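PpiC-type peptidyl-prolyl cis-trans isomerase (Novosphingobium aromaticivorans, PDB 3GPK) probably catalyses cis-trans isomerisation of peptidyl-prolyl bonds, through its PpiC-type domain, one part of a longer, probably periplasmic protein. Local coordinates at residues E30-Q35 against F95-L100; E34-G39 against V43-Q48; I64-L69 against T76-G81. All coordinates share one frame; numbering follows the deposited sequence.

Contact 1: residues E30-Q35 against F95-L100; sequences EKIVEQ and FSILYL
Val33 and Ile97 mark the closest approach of the two backbones, with CA atoms 7.2 Å apart where helix 22-37 lies against strand 94-104. The helix backbone is regular here, as in the 2.9 Å bond from Glu34 N to Glu30 O. Ile97 carries the strand side of the contact by itself. Its CB points at the helix, and chi2 of 172° stretches the chain from CG1 so that the CD1 methyl reaches out in front. CD1 enters between two consecutive helix residues. On one flank Ile97 CD1 meets Val33 CG2 at 3.5 Å, a little tighter than ordinary methyl packing. On the other Ile97 CD1 meets Ile32 CG2 at 3.7 Å, with Ile32 CB close behind. The valine methyl also reaches further down the isoleucine, since Val33 CG2 lies 3.7 Å from Ile97 CG1 and 3.9 Å from Ile97 CG2. It is the valine branch opposite the carbonyl carbon, beside the backbone N, that does this. The contact is wholly apolar, and all three side chains are buried.

This is the helix-on-sheet packing of the parvulin fold, in which a four-stranded antiparallel sheet has helices on both faces. Strand 94-104 is an inner strand, and Ile97 is bonded through its backbone to Ile13 of strand 7-16. Around the three aliphatic residues the layer is continued by Leu15 and Tyr49 against Ile32, Pro88 against Val33, and an edge-to-face pair of Phe95 with Phe26.

The helix surface turned from the strand is polar. There Lys31 NZ and Glu34 OE1 form a long, weak salt bridge at 3.9 Å, three residues apart along the helix.

Contact 2: residues E34-G39 against V43-Q48; sequences EQLKQG and VAYARQ
In both Tyr45 and Leu36 CG stands opposite the carbonyl carbon, beside the backbone N (chi1 -82° and -66°), and this brings the two side chains together. The tyrosine CB points at helix 22-37, and the ring crosses the gap between the helices. Leu36 starts off to the flank, but its CD2 methyl reaches over to Tyr45 CD2 at 3.8 Å, near the root of the ring. The two side chains run past each other in opposite directions. Gln35 takes the far end of the ring. Gln35 CB is 3.4 Å from Tyr45 OH and 3.6 Å from Tyr45 CZ, so the aliphatic base of the glutamine does the packing.

The two helices form a hairpin on one face of the parvulin-type sheet. A Schellman motif ends the first helix: Gly39 has a positive phi of 125°, and its N bonds back to Leu36 O at 3.0 Å. Helix 42-49 follows almost at once, with Ser41 OG bonded to Ala44 N. Ile13 of strand 7-16 underlies both Leu36 and Tyr45.

The polar end of the contact is bridged by water. Water 1 lies at the edge of the Tyr45 ring, in its plane, 2.6 Å from Tyr45 OH. Water 1 also donates a weak 3.4 Å bond to Gln35 OE1, which the bend in the glutamine chain turns back toward the hydroxyl.

Contact 3: residues I64-L69 against T76-G81; sequences IRLAQL and TAASMG
Leu66 has the most surface buried here, and it sets its two methyls on two successive alanines of helix 71-79. Leu66 CD2 lies 3.8 Å from Ala77 CB, while Leu66 CD1 lies 3.7 Å from Ala78 CB and 4.0 Å from Ala78 CA. The fork of the leucine thus spans both residues. With chi2 at -174°, CD1 is the methyl that extends the chain, toward Ala78, and CD2 is the branch on Ala77. Ala77 points its CB into the contact and is buried. Ala78 offers its CB from the flank, at the exposed margin.

In this parvulin-type domain the contact folds the link after edge strand 60-64 back on the end of the helix that follows it. The link makes a short 3-10 turn at residues 66-68, closed by Gln68 N to Arg65 O at 2.9 Å and Leu69 N to Leu66 O at 3.0 Å. The turn also brings Leu69 round to the same side as Leu66, where its CD1 makes a looser 4.2 Å approach to Ala77 CB. Strand 7-16 lies beneath, with Tyr8 touching Leu66 and Ile10 touching both Leu69 and Ala77.

Contacts 1 and 2 both use helix 22-37 and lie on the same side of the chain's centre, their centres 7 Å apart. They merge through Ile32 CG2 and Tyr45 CD1, 3.8 Å apart. Contact 1 is core, helix on sheet, and purely aliphatic. Contact 2 joins helix to helix, is partly buried, and adds a ring and a bridging water. Contact 3 lies across the centre, with its own helix. It is apolar like contact 1 but reaches the surface. Strand 94-104 connects the two sides: Ile97 serves helix 22-37, while Leu98 CD1 approaches Thr76 CG2 at 4.2 Å. Contacts 2 and 3 do not touch.

Contact 1: residues E30-Q35 against F95-L100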
loop_
_atom_site.group_PDB
_atom_site.type_symbol
_atom_site.label_atom_id
_atom_site.label_comp_id
_atom_site.label_asym_id
_atom_site.label_seq_id
_atom_site.Cartn_x
_atom_site.Cartn_y
_atom_site.Cartn_z
ATOM N N GLU A 30 -3.766 6.183 -10.495
ATOM C CA GLU A 30 -4.434 5.132 -11.255
ATOM C C GLU A 30 -3.556 4.648 -12.403
ATOM O O GLU A 30 -3.541 3.464 -12.713
ATOM C CB GLU A 30 -5.786 5.628 -11.789
ATOM C CG GLU A 30 -6.503 4.663 -12.739
ATOM C CD GLU A 30 -6.805 3.309 -12.123
ATOM O OE1 GLU A 30 -6.896 3.213 -10.877
ATOM O OE2 GLU A 30 -6.972 2.332 -12.890
ATOM N N LYS A 31 -2.829 5.557 -13.042
ATOM C CA LYS A 31 -1.950 5.144 -14.133
ATOM C C LYS A 31 -0.859 4.219 -13.591
ATOM O O LYS A 31 -0.434 3.282 -14.267
ATOM C CB LYS A 31 -1.326 6.368 -14.815
ATOM C CG LYS A 31 -2.298 7.149 -15.703
ATOM C CD LYS A 31 -2.839 6.279 -16.832
ATOM C CE LYS A 31 -3.608 7.102 -17.855
ATOM N NZ LYS A 31 -4.098 6.265 -18.992
ATOM N N ILE A 32 -0.407 4.483 -12.368
ATOM C CA ILE A 32 0.620 3.653 -11.753
ATOM C C ILE A 32 0.035 2.275 -11.450
ATOM O O ILE A 32 0.664 1.254 -11.710
ATOM C CB ILE A 32 1.161 4.312 -10.462
ATOM C CG1 ILE A 32 1.944 5.578 -10.832
ATOM C CG2 ILE A 32 2.062 3.333 -9.694
ATOM C CD1 ILE A 32 2.212 6.510 -9.656
ATOM N N VAL A 33 -1.180 2.249 -10.911
ATOM C CA VAL A 33 -1.832 0.981 -10.606
ATOM C C VAL A 33 -1.955 0.162 -11.890
ATOM O O VAL A 33 -1.727 -1.046 -11.891
ATOM C CB VAL A 33 -3.240 1.209 -9.995
ATOM C CG1 VAL A 33 -3.973 -0.114 -9.867
ATOM C CG2 VAL A 33 -3.104 1.850 -8.625
ATOM N N GLU A 34 -2.308 0.831 -12.983
ATOM C CA GLU A 34 -2.437 0.165 -14.275
ATOM C C GLU A 34 -1.121 -0.504 -14.673
ATOM O O GLU A 34 -1.110 -1.652 -15.101
ATOM C CB GLU A 34 -2.868 1.174 -15.344
ATOM C CG GLU A 34 -2.985 0.587 -16.731
ATOM C CD GLU A 34 -3.640 1.538 -17.716
ATOM O OE1 GLU A 34 -3.091 2.634 -17.957
ATOM O OE2 GLU A 34 -4.711 1.181 -18.250
ATOM N N GLN A 35 -0.009 0.214 -14.532
ATOM C CA GLN A 35 1.298 -0.351 -14.866
ATOM C C GLN A 35 1.663 -1.522 -13.963
ATOM O O GLN A 35 2.274 -2.493 -14.410
ATOM C CB GLN A 35 2.384 0.724 -14.763
ATOM C CG GLN A 35 2.298 1.800 -15.835
ATOM C CD GLN A 35 2.356 1.220 -17.232
ATOM O OE1 GLN A 35 3.215 0.390 -17.538
ATOM N NE2 GLN A 35 1.438 1.648 -18.088
ATOM N N PHE A 95 -3.278 9.871 -1.687
ATOM C CA PHE A 95 -3.711 8.538 -2.100
ATOM C C PHE A 95 -2.605 7.516 -1.924
ATOM O O PHE A 95 -1.436 7.831 -2.090
ATOM C CB PHE A 95 -4.111 8.534 -3.575
ATOM C CG PHE A 95 -5.308 9.373 -3.882
ATOM C CD1 PHE A 95 -6.593 8.861 -3.711
ATOM C CD2 PHE A 95 -5.157 10.683 -4.322
ATOM C CE1 PHE A 95 -7.719 9.646 -3.975
ATOM C CE2 PHE A 95 -6.276 11.477 -4.586
ATOM C CZ PHE A 95 -7.556 10.952 -4.412
ATOM N N SER A 96 -2.989 6.289 -1.600
ATOM C CA SER A 96 -2.024 5.211 -1.442
ATOM C C SER A 96 -2.422 4.007 -2.277
ATOM O O SER A 96 -3.611 3.748 -2.495
ATOM C CB SER A 96 -1.919 4.766 0.017
ATOM O OG SER A 96 -1.311 5.762 0.810
ATOM N N ILE A 97 -1.407 3.302 -2.766
ATOM C CA ILE A 97 -1.582 2.078 -3.524
ATOM C C ILE A 97 -0.960 1.029 -2.609
ATOM O O ILE A 97 0.154 1.212 -2.121
ATOM C CB ILE A 97 -0.807 2.104 -4.862
ATOM C CG1 ILE A 97 -1.311 3.254 -5.738
ATOM C CG2 ILE A 97 -0.984 0.765 -5.593
ATOM C CD1 ILE A 97 -0.468 3.472 -6.997
ATOM N N LEU A 98 -1.678 -0.059 -2.362
ATOM C CA LEU A 98 -1.156 -1.104 -1.490
ATOM C C LEU A 98 -0.884 -2.398 -2.235
ATOM O O LEU A 98 -1.516 -2.699 -3.247
ATOM C CB LEU A 98 -2.142 -1.395 -0.359
ATOM C CG LEU A 98 -2.573 -0.236 0.530
ATOM C CD1 LEU A 98 -3.614 -0.752 1.513
ATOM C CD2 LEU A 98 -1.366 0.360 1.259
ATOM N N TYR A 99 0.075 -3.154 -1.712
ATOM C CA TYR A 99 0.449 -4.442 -2.268
ATOM C C TYR A 99 0.604 -5.391 -1.089
ATOM O O TYR A 99 1.465 -5.190 -0.228
ATOM C CB TYR A 99 1.763 -4.320 -3.046
ATOM C CG TYR A 99 2.237 -5.606 -3.695
ATOM C CD1 TYR A 99 1.336 -6.479 -4.301
ATOM C CD2 TYR A 99 3.593 -5.925 -3.738
ATOM C CE1 TYR A 99 1.772 -7.643 -4.937
ATOM C CE2 TYR A 99 4.041 -7.086 -4.370
ATOM C CZ TYR A 99 3.123 -7.938 -4.967
ATOM O OH TYR A 99 3.561 -9.083 -5.592
ATOM N N LEU A 100 -0.247 -6.409 -1.026
ATOM C CA LEU A 100 -0.167 -7.369 0.064
ATOM C C LEU A 100 0.887 -8.420 -0.264
ATOM O O LEU A 100 0.604 -9.431 -0.911
ATOM C CB LEU A 100 -1.526 -8.022 0.311
ATOM C CG LEU A 100 -1.579 -8.915 1.559
ATOM C CD1 LEU A 100 -1.086 -8.145 2.781
ATOM C CD2 LEU A 100 -3.006 -9.393 1.775
#

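Contact 2: residues E34-G39 against V43-Q48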
loop_
_atom_site.group_PDB
_atom_site.type_symbol
_atom_site.label_atom_id
_atom_site.label_comp_id
_atom_site.label_asym_id
_atom_site.label_seq_id
_atom_site.Cartn_x
_atom_site.Cartn_y
_atom_site.Cartn_z
ATOM N N GLU A 34 -2.308 0.831 -12.983
ATOM C CA GLU A 34 -2.437 0.165 -14.275
ATOM C C GLU A 34 -1.121 -0.504 -14.673
ATOM O O GLU A 34 -1.110 -1.652 -15.101
ATOM C CB GLU A 34 -2.868 1.174 -15.344
ATOM C CG GLU A 34 -2.985 0.587 -16.731
ATOM C CD GLU A 34 -3.640 1.538 -17.716
ATOM O OE1 GLU A 34 -3.091 2.634 -17.957
ATOM O OE2 GLU A 34 -4.711 1.181 -18.250
ATOM N N GLN A 35 -0.009 0.214 -14.532
ATOM C CA GLN A 35 1.298 -0.351 -14.866
ATOM C C GLN A 35 1.663 -1.522 -13.963
ATOM O O GLN A 35 2.274 -2.493 -14.410
ATOM C CB GLN A 35 2.384 0.724 -14.763
ATOM C CG GLN A 35 2.298 1.800 -15.835
ATOM C CD GLN A 35 2.356 1.220 -17.232
ATOM O OE1 GLN A 35 3.215 0.390 -17.538
ATOM N NE2 GLN A 35 1.438 1.648 -18.088
ATOM N N LEU A 36 1.298 -1.428 -12.687
ATOM C CA LEU A 36 1.605 -2.493 -11.740
ATOM C C LEU A 36 0.785 -3.739 -12.044
ATOM O O LEU A 36 1.307 -4.851 -12.037
ATOM C CB LEU A 36 1.334 -2.021 -10.300
ATOM C CG LEU A 36 2.243 -0.902 -9.775
ATOM C CD1 LEU A 36 1.705 -0.393 -8.441
ATOM C CD2 LEU A 36 3.675 -1.399 -9.638
ATOM N N LYS A 37 -0.502 -3.552 -12.309
ATOM C CA LYS A 37 -1.365 -4.675 -12.622
ATOM C C LYS A 37 -0.912 -5.379 -13.896
ATOM O O LYS A 37 -1.131 -6.581 -14.054
ATOM C CB LYS A 37 -2.818 -4.207 -12.759
ATOM C CG LYS A 37 -3.447 -3.838 -11.421
ATOM C CD LYS A 37 -4.920 -3.505 -11.551
ATOM C CE LYS A 37 -5.562 -3.354 -10.169
ATOM N NZ LYS A 37 -5.461 -4.593 -9.345
ATOM N N GLN A 38 -0.267 -4.641 -14.793
ATOM C CA GLN A 38 0.209 -5.225 -16.046
ATOM C C GLN A 38 1.602 -5.856 -15.923
ATOM O O GLN A 38 2.145 -6.373 -16.902
ATOM C CB GLN A 38 0.170 -4.170 -17.163
ATOM C CG GLN A 38 -1.209 -3.522 -17.303
ATOM C CD GLN A 38 -1.308 -2.520 -18.442
ATOM O OE1 GLN A 38 -0.315 -1.922 -18.851
ATOM N NE2 GLN A 38 -2.524 -2.316 -18.944
ATOM N N GLY A 39 2.186 -5.805 -14.727
ATOM C CA GLY A 39 3.481 -6.428 -14.524
ATOM C C GLY A 39 4.627 -5.596 -13.982
ATOM O O GLY A 39 5.683 -6.138 -13.679
ATOM N N VAL A 43 8.515 -2.309 -6.408
ATOM C CA VAL A 43 9.685 -1.646 -5.846
ATOM C C VAL A 43 10.139 -0.490 -6.726
ATOM O O VAL A 43 10.438 0.593 -6.235
ATOM C CB VAL A 43 10.859 -2.642 -5.673
ATOM C CG1 VAL A 43 12.144 -1.889 -5.329
ATOM C CG2 VAL A 43 10.527 -3.644 -4.574
ATOM N N ALA A 44 10.194 -0.727 -8.032
ATOM C CA ALA A 44 10.620 0.308 -8.962
ATOM C C ALA A 44 9.677 1.503 -8.952
ATOM O O ALA A 44 10.126 2.651 -8.900
ATOM C CB ALA A 44 10.719 -0.261 -10.361
ATOM N N TYR A 45 8.375 1.241 -9.011
ATOM C CA TYR A 45 7.412 2.328 -9.010
ATOM C C TYR A 45 7.393 3.065 -7.678
ATOM O O TYR A 45 7.225 4.281 -7.645
ATOM C CB TYR A 45 6.019 1.807 -9.386
ATOM C CG TYR A 45 5.838 1.682 -10.881
ATOM C CD1 TYR A 45 5.330 2.747 -11.629
ATOM C CD2 TYR A 45 6.259 0.542 -11.567
ATOM C CE1 TYR A 45 5.256 2.684 -13.013
ATOM C CE2 TYR A 45 6.189 0.472 -12.961
ATOM C CZ TYR A 45 5.691 1.553 -13.678
ATOM O OH TYR A 45 5.670 1.536 -15.055
ATOM N N ALA A 46 7.586 2.333 -6.585
ATOM C CA ALA A 46 7.603 2.957 -5.267
ATOM C C ALA A 46 8.810 3.885 -5.147
ATOM O O ALA A 46 8.698 5.001 -4.654
ATOM C CB ALA A 46 7.644 1.884 -4.184
ATOM N N ARG A 47 9.971 3.428 -5.603
ATOM C CA ARG A 47 11.168 4.257 -5.528
ATOM C C ARG A 47 11.031 5.528 -6.365
ATOM O O ARG A 47 11.519 6.595 -5.984
ATOM C CB ARG A 47 12.390 3.454 -5.985
ATOM C CG ARG A 47 12.849 2.452 -4.947
ATOM C CD ARG A 47 13.931 1.535 -5.463
ATOM N NE ARG A 47 14.565 0.833 -4.352
ATOM C CZ ARG A 47 15.429 -0.164 -4.491
ATOM N NH1 ARG A 47 15.762 -0.590 -5.702
ATOM N NH2 ARG A 47 15.978 -0.719 -3.417
ATOM N N GLN A 48 10.348 5.416 -7.497
ATOM C CA GLN A 48 10.162 6.559 -8.385
ATOM C C GLN A 48 9.053 7.521 -7.962
ATOM O O GLN A 48 9.220 8.744 -8.028
ATOM C CB GLN A 48 9.878 6.059 -9.810
ATOM C CG GLN A 48 9.354 7.114 -10.794
ATOM C CD GLN A 48 10.258 8.326 -10.918
ATOM O OE1 GLN A 48 11.462 8.244 -10.678
ATOM N NE2 GLN A 48 9.683 9.455 -11.310
HETATM O O HOH W 1 6.136 -0.744 -16.271
#

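Contact 3: residues I64-L69 against T76-G81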
loop_
_atom_site.group_PDB
_atom_site.type_symbol
_atom_site.label_atom_id
_atom_site.label_comp_id
_atom_site.label_asym_id
_atom_site.label_seq_id
_atom_site.Cartn_x
_atom_site.Cartn_y
_atom_site.Cartn_z
ATOM N N ILE A 64 3.273 -5.483 9.733
ATOM C CA ILE A 64 2.520 -4.542 10.558
ATOM C C ILE A 64 1.155 -5.078 10.966
ATOM O O ILE A 64 0.650 -6.043 10.395
ATOM C CB ILE A 64 2.288 -3.198 9.826
ATOM C CG1 ILE A 64 1.459 -3.428 8.563
ATOM C CG2 ILE A 64 3.617 -2.538 9.494
ATOM C CD1 ILE A 64 0.967 -2.136 7.928
ATOM N N ARG A 65 0.572 -4.450 11.982
ATOM C CA ARG A 65 -0.754 -4.808 12.454
ATOM C C ARG A 65 -1.661 -3.734 11.852
ATOM O O ARG A 65 -1.232 -2.591 11.692
ATOM C CB ARG A 65 -0.797 -4.771 13.986
ATOM C CG ARG A 65 0.114 -5.793 14.656
ATOM C CD ARG A 65 -0.068 -5.751 16.166
ATOM N NE ARG A 65 0.518 -6.902 16.849
ATOM C CZ ARG A 65 1.815 -7.067 17.079
ATOM N NH1 ARG A 65 2.689 -6.152 16.679
ATOM N NH2 ARG A 65 2.236 -8.145 17.728
ATOM N N LEU A 66 -2.896 -4.088 11.510
ATOM C CA LEU A 66 -3.809 -3.126 10.889
ATOM C C LEU A 66 -4.015 -1.824 11.658
ATOM O O LEU A 66 -4.279 -0.778 11.062
ATOM C CB LEU A 66 -5.158 -3.789 10.612
ATOM C CG LEU A 66 -5.088 -4.952 9.618
ATOM C CD1 LEU A 66 -6.494 -5.431 9.303
ATOM C CD2 LEU A 66 -4.377 -4.508 8.343
ATOM N N ALA A 67 -3.894 -1.877 12.979
ATOM C CA ALA A 67 -4.063 -0.676 13.788
ATOM C C ALA A 67 -2.975 0.361 13.499
ATOM O O ALA A 67 -3.105 1.527 13.876
ATOM C CB ALA A 67 -4.058 -1.040 15.271
ATOM N N GLN A 68 -1.897 -0.052 12.837
ATOM C CA GLN A 68 -0.816 0.882 12.520
ATOM C C GLN A 68 -1.149 1.714 11.287
ATOM O O GLN A 68 -0.504 2.727 11.012
ATOM C CB GLN A 68 0.493 0.134 12.264
ATOM C CG GLN A 68 1.005 -0.642 13.447
ATOM C CD GLN A 68 2.360 -1.263 13.185
ATOM O OE1 GLN A 68 3.371 -0.561 13.066
ATOM N NE2 GLN A 68 2.390 -2.580 13.089
ATOM N N LEU A 69 -2.150 1.275 10.536
ATOM C CA LEU A 69 -2.558 1.977 9.325
ATOM C C LEU A 69 -3.752 2.885 9.560
ATOM O O LEU A 69 -4.544 2.658 10.470
ATOM C CB LEU A 69 -2.946 0.973 8.236
ATOM C CG LEU A 69 -1.850 0.108 7.621
ATOM C CD1 LEU A 69 -2.495 -0.969 6.771
ATOM C CD2 LEU A 69 -0.914 0.977 6.787
ATOM N N THR A 76 -9.020 -1.483 3.940
ATOM C CA THR A 76 -8.752 -1.999 2.599
ATOM C C THR A 76 -7.895 -3.258 2.705
ATOM O O THR A 76 -8.171 -4.277 2.061
ATOM C CB THR A 76 -7.983 -0.971 1.719
ATOM O OG1 THR A 76 -8.816 0.161 1.441
ATOM C CG2 THR A 76 -7.562 -1.619 0.405
ATOM N N ALA A 77 -6.850 -3.171 3.522
ATOM C CA ALA A 77 -5.924 -4.274 3.732
ATOM C C ALA A 77 -6.610 -5.499 4.321
ATOM O O ALA A 77 -6.268 -6.632 3.985
ATOM C CB ALA A 77 -4.784 -3.827 4.651
ATOM N N ALA A 78 -7.583 -5.270 5.198
ATOM C CA ALA A 78 -8.295 -6.368 5.837
ATOM C C ALA A 78 -9.047 -7.261 4.854
ATOM O O ALA A 78 -9.244 -8.447 5.124
ATOM C CB ALA A 78 -9.264 -5.824 6.890
ATOM N N SER A 79 -9.459 -6.699 3.720
ATOM C CA SER A 79 -10.204 -7.458 2.713
ATOM C C SER A 79 -9.361 -7.968 1.550
ATOM O O SER A 79 -9.847 -8.737 0.721
ATOM C CB SER A 79 -11.346 -6.608 2.148
ATOM O OG SER A 79 -12.276 -6.262 3.158
HETATM N N MSE A 80 -8.104 -7.547 1.482
HETATM C CA MSE A 80 -7.227 -7.962 0.387
HETATM C C MSE A 80 -6.786 -9.416 0.425
HETATM O O MSE A 80 -6.603 -9.994 1.492
HETATM C CB MSE A 80 -5.969 -7.103 0.361
HETATM C CG MSE A 80 -6.186 -5.655 0.026
HETATM SE SE MSE A 80 -4.513 -4.732 0.218
HETATM C CE MSE A 80 -3.668 -5.279 -1.443
ATOM N N GLY A 81 -6.606 -9.994 -0.760
ATOM C CA GLY A 81 -6.135 -11.361 -0.859
ATOM C C GLY A 81 -4.632 -11.268 -1.030
ATOM O O GLY A 81 -4.145 -10.256 -1.533
#